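Local coordinates for N-acetylneuraminic acid outer membrane channel protein NanC (Escherichia coli, PDB 2WJR) that forms a monomeric outer membrane porin with weak anion selectivity that lets N-acetylneuraminic acid, a sialic acid, enter the bacterium, at residues L2-G6 with P182-Y186; D98-R104 with D130-H136; D140-Q146 with A169-H175; W145-S151 with K163-N168. The protein carries 1 engineered substitution. The contacts are given in a common frame with arbitrary orientation. Residues are numbered along the deposited sequence.

Contact 1: residues L2-G6 with P182-Y186; sequences LDVRG and PYIEY
This is a side-chain contact on the inner face of the transmembrane beta-barrel, between strands separated by one other. Both segments are extended. Their axes stay 9.2 Å apart, too far for backbone pairing, and their N-to-C directions differ by 42°. The nearest CA pairs are Asp3 with Pro182 at 9.5 Å and Arg5 with Tyr183 at 8.9 Å. Long side chains bridge this gap. Tyr183 has chi1 near +63° (p) and chi2 near -90°. Its OH donates a short hydrogen bond to Asp3 OD1 at 2.6 Å. Arg5, t at chi1 and chi2 and p at chi3, passes the edge of the Tyr183 ring, with Arg5 CG 3.3 Å from Tyr183 OH. Arg5 NH1 and Glu185 OE2 form a long salt bridge at 3.8 Å. One water bridges the pair, accepting from Arg5 NH1 at 3.1 Å and donating to Glu185 OE2 at 2.6 Å. Glu185 is fully extended and also forms a salt bridge with Arg207. A charged, polar inner wall is expected of a porin and consistent with passage of an acidic sugar. Strand 198-212 runs between the segments and pairs with both. Strand 14-24 flanks 2-6 on its other edge, and strand 164-174 flanks 182-186.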
# COMPACT_ATOMS: atom_id res chain seq x y z
N LEU A 2 -10.58 -12.05 -3.38
CA LEU A 2 -9.54 -12.10 -4.37
C LEU A 2 -9.59 -10.77 -5.08
O LEU A 2 -10.64 -10.34 -5.50
CB LEU A 2 -9.81 -13.23 -5.36
CG LEU A 2 -8.98 -13.35 -6.63
CD1 LEU A 2 -7.54 -13.66 -6.34
CD2 LEU A 2 -9.58 -14.45 -7.52
N ASP A 3 -8.44 -10.12 -5.21
CA ASP A 3 -8.36 -8.84 -5.89
C ASP A 3 -7.36 -8.97 -7.04
O ASP A 3 -6.27 -9.53 -6.85
CB ASP A 3 -7.92 -7.75 -4.91
CG ASP A 3 -8.13 -6.34 -5.44
OD1 ASP A 3 -7.39 -5.89 -6.35
OD2 ASP A 3 -9.02 -5.66 -4.92
N VAL A 4 -7.74 -8.47 -8.20
CA VAL A 4 -6.89 -8.46 -9.40
C VAL A 4 -6.83 -7.01 -9.87
O VAL A 4 -7.85 -6.36 -9.98
CB VAL A 4 -7.48 -9.34 -10.52
CG1 VAL A 4 -6.58 -9.32 -11.75
CG2 VAL A 4 -7.68 -10.79 -10.04
N ARG A 5 -5.63 -6.50 -10.11
CA ARG A 5 -5.49 -5.08 -10.43
C ARG A 5 -4.42 -4.89 -11.46
O ARG A 5 -3.36 -5.48 -11.37
CB ARG A 5 -5.13 -4.26 -9.17
CG ARG A 5 -5.23 -2.76 -9.36
CD ARG A 5 -4.73 -2.00 -8.14
NE ARG A 5 -3.31 -2.21 -7.95
CZ ARG A 5 -2.63 -1.87 -6.86
NH1 ARG A 5 -3.23 -1.30 -5.84
NH2 ARG A 5 -1.33 -2.11 -6.79
N GLY A 6 -4.72 -4.07 -12.45
CA GLY A 6 -3.73 -3.67 -13.47
C GLY A 6 -3.49 -2.18 -13.35
O GLY A 6 -4.42 -1.43 -13.11
N PRO A 182 -15.93 -4.02 -9.07
CA PRO A 182 -14.96 -3.35 -9.94
C PRO A 182 -14.56 -2.00 -9.36
O PRO A 182 -15.35 -1.38 -8.66
CB PRO A 182 -15.73 -3.15 -11.26
CG PRO A 182 -16.89 -4.10 -11.18
CD PRO A 182 -17.25 -4.12 -9.73
N TYR A 183 -13.33 -1.57 -9.62
CA TYR A 183 -12.90 -0.25 -9.19
C TYR A 183 -11.92 0.40 -10.14
O TYR A 183 -11.24 -0.27 -10.92
CB TYR A 183 -12.28 -0.30 -7.78
CG TYR A 183 -11.04 -1.13 -7.65
CD1 TYR A 183 -11.10 -2.48 -7.33
CD2 TYR A 183 -9.77 -0.55 -7.79
CE1 TYR A 183 -9.94 -3.25 -7.18
CE2 TYR A 183 -8.62 -1.30 -7.64
CZ TYR A 183 -8.70 -2.64 -7.33
OH TYR A 183 -7.56 -3.40 -7.17
N ILE A 184 -11.86 1.71 -10.07
CA ILE A 184 -10.83 2.47 -10.76
C ILE A 184 -10.07 3.27 -9.72
O ILE A 184 -10.59 3.55 -8.64
CB ILE A 184 -11.41 3.39 -11.85
CG1 ILE A 184 -12.38 4.40 -11.25
CG2 ILE A 184 -12.09 2.54 -12.89
CD1 ILE A 184 -12.83 5.46 -12.25
N GLU A 185 -8.84 3.63 -10.05
CA GLU A 185 -7.94 4.21 -9.07
C GLU A 185 -6.97 5.15 -9.76
O GLU A 185 -6.45 4.85 -10.83
CB GLU A 185 -7.19 3.10 -8.32
CG GLU A 185 -6.08 3.55 -7.40
CD GLU A 185 -5.41 2.41 -6.66
OE1 GLU A 185 -4.40 2.65 -5.96
OE2 GLU A 185 -5.91 1.28 -6.76
N TYR A 186 -6.75 6.30 -9.13
CA TYR A 186 -5.68 7.19 -9.53
C TYR A 186 -4.74 7.38 -8.34
O TYR A 186 -5.19 7.65 -7.22
CB TYR A 186 -6.22 8.54 -10.03
CG TYR A 186 -5.11 9.58 -10.09
CD1 TYR A 186 -4.22 9.61 -11.17
CD2 TYR A 186 -4.91 10.48 -9.05
CE1 TYR A 186 -3.17 10.52 -11.21
CE2 TYR A 186 -3.86 11.39 -9.08
CZ TYR A 186 -3.00 11.40 -10.17
OH TYR A 186 -1.96 12.31 -10.19
O HOH W 1 -6.22 -0.69 -5.06

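Contact 2: residues D98-R104 with D130-H136; sequences DLNFGIR and DGYVTYH. With OCT (N-octane), chain E.
Arg104 lays one face of its guanidinium over the hydroxyl of Tyr132, with Arg104 CZ 3.1 Å from Tyr132 OH. Arg104 is t, t, p at chi1 to chi3. Its NH2 makes a 2.9 Å salt bridge to Asp130 OD2, and a water joins Arg104 NE to the same oxygen. Asp130 also binds Arg128 and Thr148. The strands are antiparallel at 171°, with axes 4.5 Å apart. Arg104 with Asp130, Gly102 with Tyr132 and Asn100 with Thr134 are hydrogen-bonded pairs, with N to O distances of 2.8 to 2.9 Å. These pairs share one face. A water links Asn100 OD1 (2.6 Å) to Thr134 OG1 (2.8 Å). Asn100 ND2 bonds Asp94. The other face holds Leu99, Phe101, Ile103, Val133 and Tyr135. Phe101 CD1 meets Val133 CG2 at 3.6 Å. An n-octane crosses this face, its C1 3.4 Å from Val133 CG2. A CB on Gly131 would clash with it. This is consistent with a porin wall, polar and charged toward the lumen and apolar toward lipid.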
# COMPACT_ATOMS: atom_id res chain seq x y z
N ASP A 98 -21.15 4.40 7.32
CA ASP A 98 -20.71 4.78 5.97
C ASP A 98 -19.37 5.52 5.91
O ASP A 98 -18.92 5.87 4.82
CB ASP A 98 -21.75 5.68 5.33
CG ASP A 98 -23.08 4.96 5.13
OD1 ASP A 98 -23.06 3.74 4.88
OD2 ASP A 98 -24.11 5.65 5.22
N LEU A 99 -18.74 5.76 7.06
CA LEU A 99 -17.50 6.55 7.11
C LEU A 99 -16.50 5.93 8.07
O LEU A 99 -16.75 5.85 9.29
CB LEU A 99 -17.80 8.01 7.50
CG LEU A 99 -16.66 9.04 7.49
CD1 LEU A 99 -16.05 9.17 6.11
CD2 LEU A 99 -17.22 10.39 7.97
N ASN A 100 -15.36 5.51 7.53
CA ASN A 100 -14.29 4.92 8.30
C ASN A 100 -12.98 5.70 8.15
O ASN A 100 -12.64 6.11 7.05
CB ASN A 100 -14.04 3.47 7.87
CG ASN A 100 -12.83 2.83 8.57
OD1 ASN A 100 -11.68 2.95 8.12
ND2 ASN A 100 -13.08 2.11 9.65
N PHE A 101 -12.29 5.89 9.26
CA PHE A 101 -10.99 6.57 9.28
C PHE A 101 -9.97 5.61 9.80
O PHE A 101 -10.27 4.74 10.64
CB PHE A 101 -11.03 7.78 10.17
CG PHE A 101 -11.99 8.84 9.73
CD1 PHE A 101 -11.71 9.64 8.66
CD2 PHE A 101 -13.17 9.02 10.41
CE1 PHE A 101 -12.59 10.62 8.27
CE2 PHE A 101 -14.06 10.00 10.01
CZ PHE A 101 -13.77 10.78 8.95
N GLY A 102 -8.74 5.76 9.33
CA GLY A 102 -7.68 4.85 9.69
C GLY A 102 -6.35 5.56 9.69
O GLY A 102 -6.15 6.48 8.91
N ILE A 103 -5.48 5.17 10.60
CA ILE A 103 -4.09 5.67 10.60
C ILE A 103 -3.15 4.53 10.98
O ILE A 103 -3.43 3.76 11.87
CB ILE A 103 -3.93 6.89 11.55
CG1 ILE A 103 -2.52 7.52 11.46
CG2 ILE A 103 -4.27 6.52 13.01
CD1 ILE A 103 -2.38 8.62 10.43
N ARG A 104 -2.00 4.46 10.30
CA ARG A 104 -1.04 3.42 10.54
C ARG A 104 0.36 3.99 10.55
O ARG A 104 0.70 4.87 9.76
CB ARG A 104 -1.13 2.34 9.48
CG ARG A 104 -0.29 1.10 9.75
CD ARG A 104 -0.47 0.12 8.64
NE ARG A 104 0.08 0.60 7.37
CZ ARG A 104 -0.13 0.02 6.19
NH1 ARG A 104 -0.87 -1.09 6.10
NH2 ARG A 104 0.40 0.55 5.10
N ASP A 130 0.50 5.88 7.03
CA ASP A 130 -0.61 5.89 6.11
C ASP A 130 -1.86 6.39 6.84
O ASP A 130 -2.10 6.02 7.98
CB ASP A 130 -0.88 4.49 5.56
CG ASP A 130 0.21 4.01 4.62
OD1 ASP A 130 0.12 4.27 3.39
OD2 ASP A 130 1.12 3.31 5.11
N GLY A 131 -2.60 7.25 6.17
CA GLY A 131 -3.92 7.71 6.60
C GLY A 131 -4.96 7.17 5.63
O GLY A 131 -4.70 7.06 4.43
N TYR A 132 -6.15 6.86 6.15
CA TYR A 132 -7.19 6.21 5.36
C TYR A 132 -8.54 6.86 5.65
O TYR A 132 -8.87 7.14 6.81
CB TYR A 132 -7.33 4.73 5.72
CG TYR A 132 -6.09 3.88 5.59
CD1 TYR A 132 -5.84 3.17 4.43
CD2 TYR A 132 -5.17 3.80 6.63
CE1 TYR A 132 -4.72 2.38 4.32
CE2 TYR A 132 -4.04 3.03 6.53
CZ TYR A 132 -3.82 2.32 5.37
OH TYR A 132 -2.70 1.56 5.26
N VAL A 133 -9.31 7.11 4.60
CA VAL A 133 -10.71 7.48 4.73
C VAL A 133 -11.51 6.69 3.70
O VAL A 133 -11.17 6.67 2.51
CB VAL A 133 -10.96 9.00 4.53
CG1 VAL A 133 -12.41 9.31 4.84
CG2 VAL A 133 -10.07 9.85 5.44
N THR A 134 -12.56 6.01 4.16
CA THR A 134 -13.42 5.23 3.28
C THR A 134 -14.84 5.73 3.48
O THR A 134 -15.32 5.79 4.62
CB THR A 134 -13.38 3.72 3.60
OG1 THR A 134 -12.04 3.26 3.51
CG2 THR A 134 -14.29 2.91 2.60
N TYR A 135 -15.48 6.11 2.38
CA TYR A 135 -16.80 6.72 2.41
C TYR A 135 -17.73 5.99 1.45
O TYR A 135 -17.59 6.05 0.23
CB TYR A 135 -16.71 8.20 2.07
CG TYR A 135 -18.03 8.91 1.89
CD1 TYR A 135 -18.20 9.86 0.89
CD2 TYR A 135 -19.13 8.63 2.71
CE1 TYR A 135 -19.39 10.53 0.72
CE2 TYR A 135 -20.34 9.30 2.56
CZ TYR A 135 -20.46 10.24 1.54
OH TYR A 135 -21.64 10.92 1.33
N HIS A 136 -18.66 5.25 2.03
CA HIS A 136 -19.73 4.58 1.29
C HIS A 136 -20.76 5.64 0.96
O HIS A 136 -21.57 6.04 1.81
CB HIS A 136 -20.33 3.45 2.13
CG HIS A 136 -19.34 2.43 2.57
ND1 HIS A 136 -18.57 1.70 1.68
CD2 HIS A 136 -19.00 1.99 3.81
CE1 HIS A 136 -17.79 0.86 2.36
NE2 HIS A 136 -18.02 1.03 3.65
C1 OCT E . -6.77 10.57 4.93
C2 OCT E . -6.29 10.96 6.33
C3 OCT E . -7.29 10.50 7.41
C4 OCT E . -6.74 10.68 8.84
C5 OCT E . -7.12 9.50 9.73
C6 OCT E . -7.43 9.89 11.19
C7 OCT E . -7.43 8.66 12.13
C8 OCT E . -8.10 8.90 13.50
O HOH W 2 -24.17 4.11 1.82
O HOH W 3 -10.63 3.76 5.88
O HOH W 4 1.84 2.72 7.61

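Contact 3: residues D140-Q146 with A169-H175; sequences DFTFAWQ and AFVLQYH. With OCT (N-octane), chain F.
Backbone hydrogen bonds join these segments in the periplasmic half of the hairpin formed by strands 141-152 and 164-174. The strands are antiparallel at 164°, with axes 4.8 Å apart. Thr142 with Gln173, Ala144 with Val171 and Gln146 with Ala169 are hydrogen-bonded pairs, with N to O distances of 2.8 to 3.0 Å. His175 N closes the end on Asp140 O at 2.6 Å. Thr142 OG1 and His175 NE2 hydrogen-bond at 2.7 Å. Thr142 OG1 also bonds His136 on the preceding strand, and Gln146 reaches Asp130. Aromatic contacts fill the face bearing Phe141, Phe143, Trp145, Phe170, Leu172 and Tyr174. Trp145 (chi1 t, chi2 40°) and Phe170 (chi1 m, chi2 90°) lie nearly parallel, at 7°, but are slid apart, the Trp145 five-membered ring centroid 4.5 Å from the Phe170 centroid. Phe143 CZ meets Phe170 CD2 at 4.0 Å. The Phe141 and Tyr174 rings meet obliquely, with centroids 5.6 Å apart. An n-octane C1 lies over the Phe143 ring, 3.5 Å from Phe143 CG. This aromatic, alkane-binding face is consistent with a membrane-facing surface. The opposite face, with Thr142, Gln146 and Gln173 beside Ala144, Ala169 and Val171, probably faces the lumen.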
# COMPACT_ATOMS: atom_id res chain seq x y z
N ASP A 140 -24.29 2.02 -4.63
CA ASP A 140 -23.49 1.69 -5.80
C ASP A 140 -21.99 1.97 -5.62
O ASP A 140 -21.17 1.27 -6.19
CB ASP A 140 -23.96 2.47 -7.02
CG ASP A 140 -25.31 1.98 -7.56
OD1 ASP A 140 -25.62 0.77 -7.45
OD2 ASP A 140 -26.04 2.83 -8.12
N PHE A 141 -21.65 3.01 -4.85
CA PHE A 141 -20.28 3.56 -4.89
C PHE A 141 -19.66 3.78 -3.52
O PHE A 141 -20.31 4.27 -2.60
CB PHE A 141 -20.26 4.90 -5.63
CG PHE A 141 -20.57 4.80 -7.09
CD1 PHE A 141 -21.80 5.25 -7.59
CD2 PHE A 141 -19.66 4.27 -7.98
CE1 PHE A 141 -22.10 5.15 -8.94
CE2 PHE A 141 -19.96 4.17 -9.35
CZ PHE A 141 -21.17 4.61 -9.83
N THR A 142 -18.37 3.47 -3.42
CA THR A 142 -17.57 3.77 -2.25
C THR A 142 -16.32 4.50 -2.75
O THR A 142 -15.74 4.10 -3.75
CB THR A 142 -17.18 2.48 -1.51
OG1 THR A 142 -18.35 1.90 -0.92
CG2 THR A 142 -16.13 2.75 -0.40
N PHE A 143 -15.99 5.59 -2.08
CA PHE A 143 -14.78 6.35 -2.36
C PHE A 143 -13.80 6.12 -1.23
O PHE A 143 -14.15 6.25 -0.05
CB PHE A 143 -15.09 7.84 -2.50
CG PHE A 143 -13.87 8.71 -2.50
CD1 PHE A 143 -13.15 8.90 -3.67
CD2 PHE A 143 -13.41 9.30 -1.31
CE1 PHE A 143 -11.99 9.70 -3.67
CE2 PHE A 143 -12.25 10.09 -1.30
CZ PHE A 143 -11.56 10.29 -2.48
N ALA A 144 -12.56 5.79 -1.57
CA ALA A 144 -11.54 5.61 -0.55
C ALA A 144 -10.30 6.38 -0.92
O ALA A 144 -9.86 6.36 -2.07
CB ALA A 144 -11.21 4.11 -0.36
N TRP A 145 -9.72 7.05 0.08
CA TRP A 145 -8.45 7.77 -0.10
C TRP A 145 -7.44 7.28 0.93
O TRP A 145 -7.74 7.20 2.13
CB TRP A 145 -8.70 9.28 0.00
CG TRP A 145 -7.46 10.16 0.09
CD1 TRP A 145 -6.29 10.01 -0.61
CD2 TRP A 145 -7.32 11.34 0.88
NE1 TRP A 145 -5.42 11.02 -0.28
CE2 TRP A 145 -6.03 11.85 0.62
CE3 TRP A 145 -8.15 12.01 1.77
CZ2 TRP A 145 -5.55 13.00 1.25
CZ3 TRP A 145 -7.68 13.15 2.39
CH2 TRP A 145 -6.39 13.64 2.13
N GLN A 146 -6.24 6.95 0.45
CA GLN A 146 -5.13 6.58 1.30
C GLN A 146 -4.00 7.57 1.05
O GLN A 146 -3.57 7.75 -0.08
CB GLN A 146 -4.67 5.16 0.96
CG GLN A 146 -3.54 4.67 1.86
CD GLN A 146 -3.09 3.25 1.54
OE1 GLN A 146 -3.78 2.51 0.84
NE2 GLN A 146 -1.94 2.87 2.04
N ALA A 169 -3.48 7.75 -2.97
CA ALA A 169 -4.27 6.80 -3.74
C ALA A 169 -5.76 7.13 -3.58
O ALA A 169 -6.24 7.30 -2.46
CB ALA A 169 -3.97 5.35 -3.28
N PHE A 170 -6.46 7.23 -4.71
CA PHE A 170 -7.89 7.54 -4.75
C PHE A 170 -8.58 6.41 -5.49
O PHE A 170 -8.25 6.12 -6.64
CB PHE A 170 -8.14 8.88 -5.46
CG PHE A 170 -7.35 10.01 -4.90
CD1 PHE A 170 -6.10 10.31 -5.39
CD2 PHE A 170 -7.86 10.76 -3.85
CE1 PHE A 170 -5.36 11.36 -4.85
CE2 PHE A 170 -7.13 11.81 -3.33
CZ PHE A 170 -5.88 12.10 -3.84
N VAL A 171 -9.54 5.78 -4.82
CA VAL A 171 -10.17 4.57 -5.35
C VAL A 171 -11.68 4.81 -5.39
O VAL A 171 -12.26 5.27 -4.41
CB VAL A 171 -9.87 3.33 -4.48
CG1 VAL A 171 -10.54 2.08 -5.11
CG2 VAL A 171 -8.36 3.10 -4.28
N LEU A 172 -12.28 4.54 -6.55
CA LEU A 172 -13.75 4.53 -6.67
C LEU A 172 -14.15 3.10 -6.92
O LEU A 172 -13.79 2.51 -7.94
CB LEU A 172 -14.23 5.43 -7.82
CG LEU A 172 -15.76 5.52 -8.00
CD1 LEU A 172 -16.42 6.17 -6.79
CD2 LEU A 172 -16.12 6.30 -9.27
N GLN A 173 -14.90 2.55 -5.98
CA GLN A 173 -15.39 1.18 -6.07
C GLN A 173 -16.86 1.24 -6.48
O GLN A 173 -17.63 2.06 -5.98
CB GLN A 173 -15.31 0.47 -4.71
CG GLN A 173 -13.92 0.25 -4.13
CD GLN A 173 -13.98 -0.18 -2.67
OE1 GLN A 173 -15.06 -0.37 -2.10
NE2 GLN A 173 -12.82 -0.33 -2.05
N TYR A 174 -17.22 0.35 -7.39
CA TYR A 174 -18.59 0.21 -7.85
C TYR A 174 -19.09 -1.15 -7.35
O TYR A 174 -18.55 -2.16 -7.71
CB TYR A 174 -18.62 0.27 -9.38
CG TYR A 174 -19.96 -0.11 -9.98
CD1 TYR A 174 -21.14 0.47 -9.51
CD2 TYR A 174 -20.05 -1.05 -10.99
CE1 TYR A 174 -22.38 0.12 -10.07
CE2 TYR A 174 -21.27 -1.40 -11.55
CZ TYR A 174 -22.43 -0.81 -11.08
OH TYR A 174 -23.65 -1.16 -11.62
N HIS A 175 -20.11 -1.14 -6.49
CA HIS A 175 -20.66 -2.39 -5.95
C HIS A 175 -21.68 -2.97 -6.93
O HIS A 175 -22.89 -2.88 -6.74
CB HIS A 175 -21.27 -2.16 -4.57
CG HIS A 175 -20.31 -1.55 -3.59
ND1 HIS A 175 -19.14 -2.17 -3.21
CD2 HIS A 175 -20.32 -0.36 -2.95
CE1 HIS A 175 -18.49 -1.41 -2.36
NE2 HIS A 175 -19.18 -0.30 -2.18
C1 OCT F . -15.82 11.55 -3.06
C2 OCT F . -16.09 12.52 -1.90
C3 OCT F . -17.59 12.74 -1.70
C4 OCT F . -18.30 13.29 -2.95
C5 OCT F . -19.55 12.48 -3.33
C6 OCT F . -20.84 13.30 -3.17
C7 OCT F . -21.71 13.20 -4.42
C8 OCT F . -22.29 11.79 -4.59

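Contact 4: residues W145-S151 with K163-N168; sequences WQTTLYS and KWATEN. With OCT (N-octane), chain E.
Trp145 begins the run toward the extracellular end of the hairpin. Its NE1 donates to Asn168 OD1 at 2.9 Å, and an n-octane C1 lies over one face of its indole, 3.7 Å from Trp145 CZ3. Gln146 turns to the other side, where it bonds Asp130. Thr147 donates from OG1 to the same Asn168 OD1 at 2.8 Å. Thr148 pairs with Glu167: Thr148 N to Glu167 O is 2.8 Å, and Glu167 N to Thr148 O is 3.1 Å. Thr148 OG1 bonds Asp130. Leu149 packs its CD1 3.7 Å from Trp164 CE3. Tyr150 pairs with Ala165 through two 3.0 Å bonds, Tyr150 N to Ala165 O and Ala165 N to Tyr150 O. Its chi1 of 37° lays the ring over Ala165 O. Tyr150 OH then donates to Glu167 OE2 at 2.6 Å and also bonds Gln192. Ser151 faces Trp164, with CA atoms 4.1 Å apart. The strands are antiparallel at 169°, with axes 4.7 Å apart. The wall becomes extracellular from Tyr150 on one strand and before Glu167 on the other. Polar groups occur on both faces: within the transmembrane part Asn168 pairs off Trp145 and Thr147 on the outer one, and Glu167 holds Tyr150 on the inner.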
# COMPACT_ATOMS: atom_id res chain seq x y z
N TRP A 145 -9.72 7.05 0.08
CA TRP A 145 -8.45 7.77 -0.10
C TRP A 145 -7.44 7.28 0.93
O TRP A 145 -7.74 7.20 2.13
CB TRP A 145 -8.70 9.28 0.00
CG TRP A 145 -7.46 10.16 0.09
CD1 TRP A 145 -6.29 10.01 -0.61
CD2 TRP A 145 -7.32 11.34 0.88
NE1 TRP A 145 -5.42 11.02 -0.28
CE2 TRP A 145 -6.03 11.85 0.62
CE3 TRP A 145 -8.15 12.01 1.77
CZ2 TRP A 145 -5.55 13.00 1.25
CZ3 TRP A 145 -7.68 13.15 2.39
CH2 TRP A 145 -6.39 13.64 2.13
N GLN A 146 -6.24 6.95 0.45
CA GLN A 146 -5.13 6.58 1.30
C GLN A 146 -4.00 7.57 1.05
O GLN A 146 -3.57 7.75 -0.08
CB GLN A 146 -4.67 5.16 0.96
CG GLN A 146 -3.54 4.67 1.86
CD GLN A 146 -3.09 3.25 1.54
OE1 GLN A 146 -3.78 2.51 0.84
NE2 GLN A 146 -1.94 2.87 2.04
N THR A 147 -3.54 8.22 2.11
CA THR A 147 -2.43 9.15 2.03
C THR A 147 -1.22 8.55 2.76
O THR A 147 -1.36 7.86 3.78
CB THR A 147 -2.86 10.60 2.50
OG1 THR A 147 -1.84 11.55 2.15
CG2 THR A 147 -3.14 10.65 3.99
N THR A 148 -0.02 8.77 2.22
CA THR A 148 1.15 8.10 2.73
C THR A 148 2.33 9.07 2.78
O THR A 148 2.51 9.88 1.88
CB THR A 148 1.55 6.93 1.82
OG1 THR A 148 0.42 6.06 1.63
CG2 THR A 148 2.75 6.17 2.38
N LEU A 149 3.08 8.98 3.86
CA LEU A 149 4.34 9.74 4.05
C LEU A 149 5.38 8.74 4.52
O LEU A 149 5.18 8.03 5.52
CB LEU A 149 4.15 10.85 5.07
CG LEU A 149 5.41 11.60 5.54
CD1 LEU A 149 6.08 12.23 4.34
CD2 LEU A 149 5.05 12.67 6.62
N TYR A 150 6.49 8.61 3.79
CA TYR A 150 7.58 7.81 4.33
C TYR A 150 8.90 8.55 4.22
O TYR A 150 9.09 9.37 3.33
CB TYR A 150 7.68 6.43 3.70
CG TYR A 150 7.36 6.32 2.24
CD1 TYR A 150 8.19 6.90 1.28
CD2 TYR A 150 6.27 5.60 1.80
CE1 TYR A 150 7.93 6.76 -0.07
CE2 TYR A 150 6.00 5.46 0.46
CZ TYR A 150 6.83 6.05 -0.49
OH TYR A 150 6.56 5.93 -1.84
N SER A 151 9.77 8.25 5.16
CA SER A 151 11.08 8.91 5.27
C SER A 151 12.15 7.90 5.61
O SER A 151 11.89 6.87 6.23
CB SER A 151 11.03 9.99 6.35
OG SER A 151 10.81 9.40 7.61
N LYS A 163 14.91 12.59 1.14
CA LYS A 163 14.87 11.54 2.14
C LYS A 163 13.44 11.23 2.59
O LYS A 163 13.23 10.57 3.59
CB LYS A 163 15.71 11.95 3.35
CG LYS A 163 17.19 12.15 3.01
CD LYS A 163 18.04 12.21 4.27
CE LYS A 163 18.38 10.83 4.78
NZ LYS A 163 19.02 10.81 6.13
N TRP A 164 12.47 11.76 1.85
CA TRP A 164 11.05 11.50 2.15
C TRP A 164 10.26 11.64 0.89
O TRP A 164 10.72 12.25 -0.08
CB TRP A 164 10.51 12.46 3.20
CG TRP A 164 10.50 13.91 2.78
CD1 TRP A 164 11.55 14.78 2.84
CD2 TRP A 164 9.39 14.65 2.28
NE1 TRP A 164 11.17 16.01 2.37
CE2 TRP A 164 9.84 15.97 2.03
CE3 TRP A 164 8.05 14.34 2.00
CZ2 TRP A 164 9.01 16.97 1.53
CZ3 TRP A 164 7.22 15.32 1.49
CH2 TRP A 164 7.70 16.63 1.26
N ALA A 165 9.07 11.04 0.89
CA ALA A 165 8.18 11.16 -0.23
C ALA A 165 6.78 10.80 0.22
O ALA A 165 6.56 10.31 1.34
CB ALA A 165 8.59 10.27 -1.37
N THR A 166 5.85 11.04 -0.69
CA THR A 166 4.42 10.84 -0.43
C THR A 166 3.79 9.96 -1.49
O THR A 166 4.35 9.74 -2.58
CB THR A 166 3.66 12.21 -0.35
OG1 THR A 166 3.74 12.90 -1.61
CG2 THR A 166 4.22 13.06 0.75
N GLU A 167 2.65 9.36 -1.14
CA GLU A 167 1.77 8.76 -2.12
C GLU A 167 0.35 9.16 -1.74
O GLU A 167 0.03 9.32 -0.55
CB GLU A 167 1.89 7.24 -2.16
CG GLU A 167 3.32 6.68 -2.37
CD GLU A 167 3.35 5.16 -2.51
OE1 GLU A 167 2.26 4.53 -2.56
OE2 GLU A 167 4.46 4.59 -2.56
N ASN A 168 -0.48 9.31 -2.75
CA ASN A 168 -1.89 9.51 -2.55
C ASN A 168 -2.64 8.63 -3.52
O ASN A 168 -2.44 8.73 -4.74
CB ASN A 168 -2.26 10.98 -2.72
CG ASN A 168 -1.91 11.80 -1.51
OD1 ASN A 168 -2.63 11.78 -0.50
ND2 ASN A 168 -0.77 12.52 -1.57
C1 OCT E . -6.77 10.57 4.93
C2 OCT E . -6.29 10.96 6.33
C3 OCT E . -7.29 10.50 7.41
C4 OCT E . -6.74 10.68 8.84
C5 OCT E . -7.12 9.50 9.73
C6 OCT E . -7.43 9.89 11.19
C7 OCT E . -7.43 8.66 12.13
C8 OCT E . -8.10 8.90 13.50

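In the fold
All four contacts belong to one antiparallel barrel. Contact 1 stands apart: it spans non-adjacent strands with side chains alone, and its chemistry is almost wholly charged and polar. Contacts 2, 3 and 4 pair neighbouring strands through the backbone. Contact 3 is a surface contact, rich in aromatic rings; the other three are partly buried. Contacts 3 and 4 are the periplasmic and extracellular parts of one hairpin and share Trp145 and Gln146. Contact 2 adjoins both through strand 126-136, and it touches the same n-octane as contact 4. Contact 1 meets contact 3 where strand 180-188 bonds to strand 164-174. Contact 1 does not touch contact 2; their centres are about 18 Å apart.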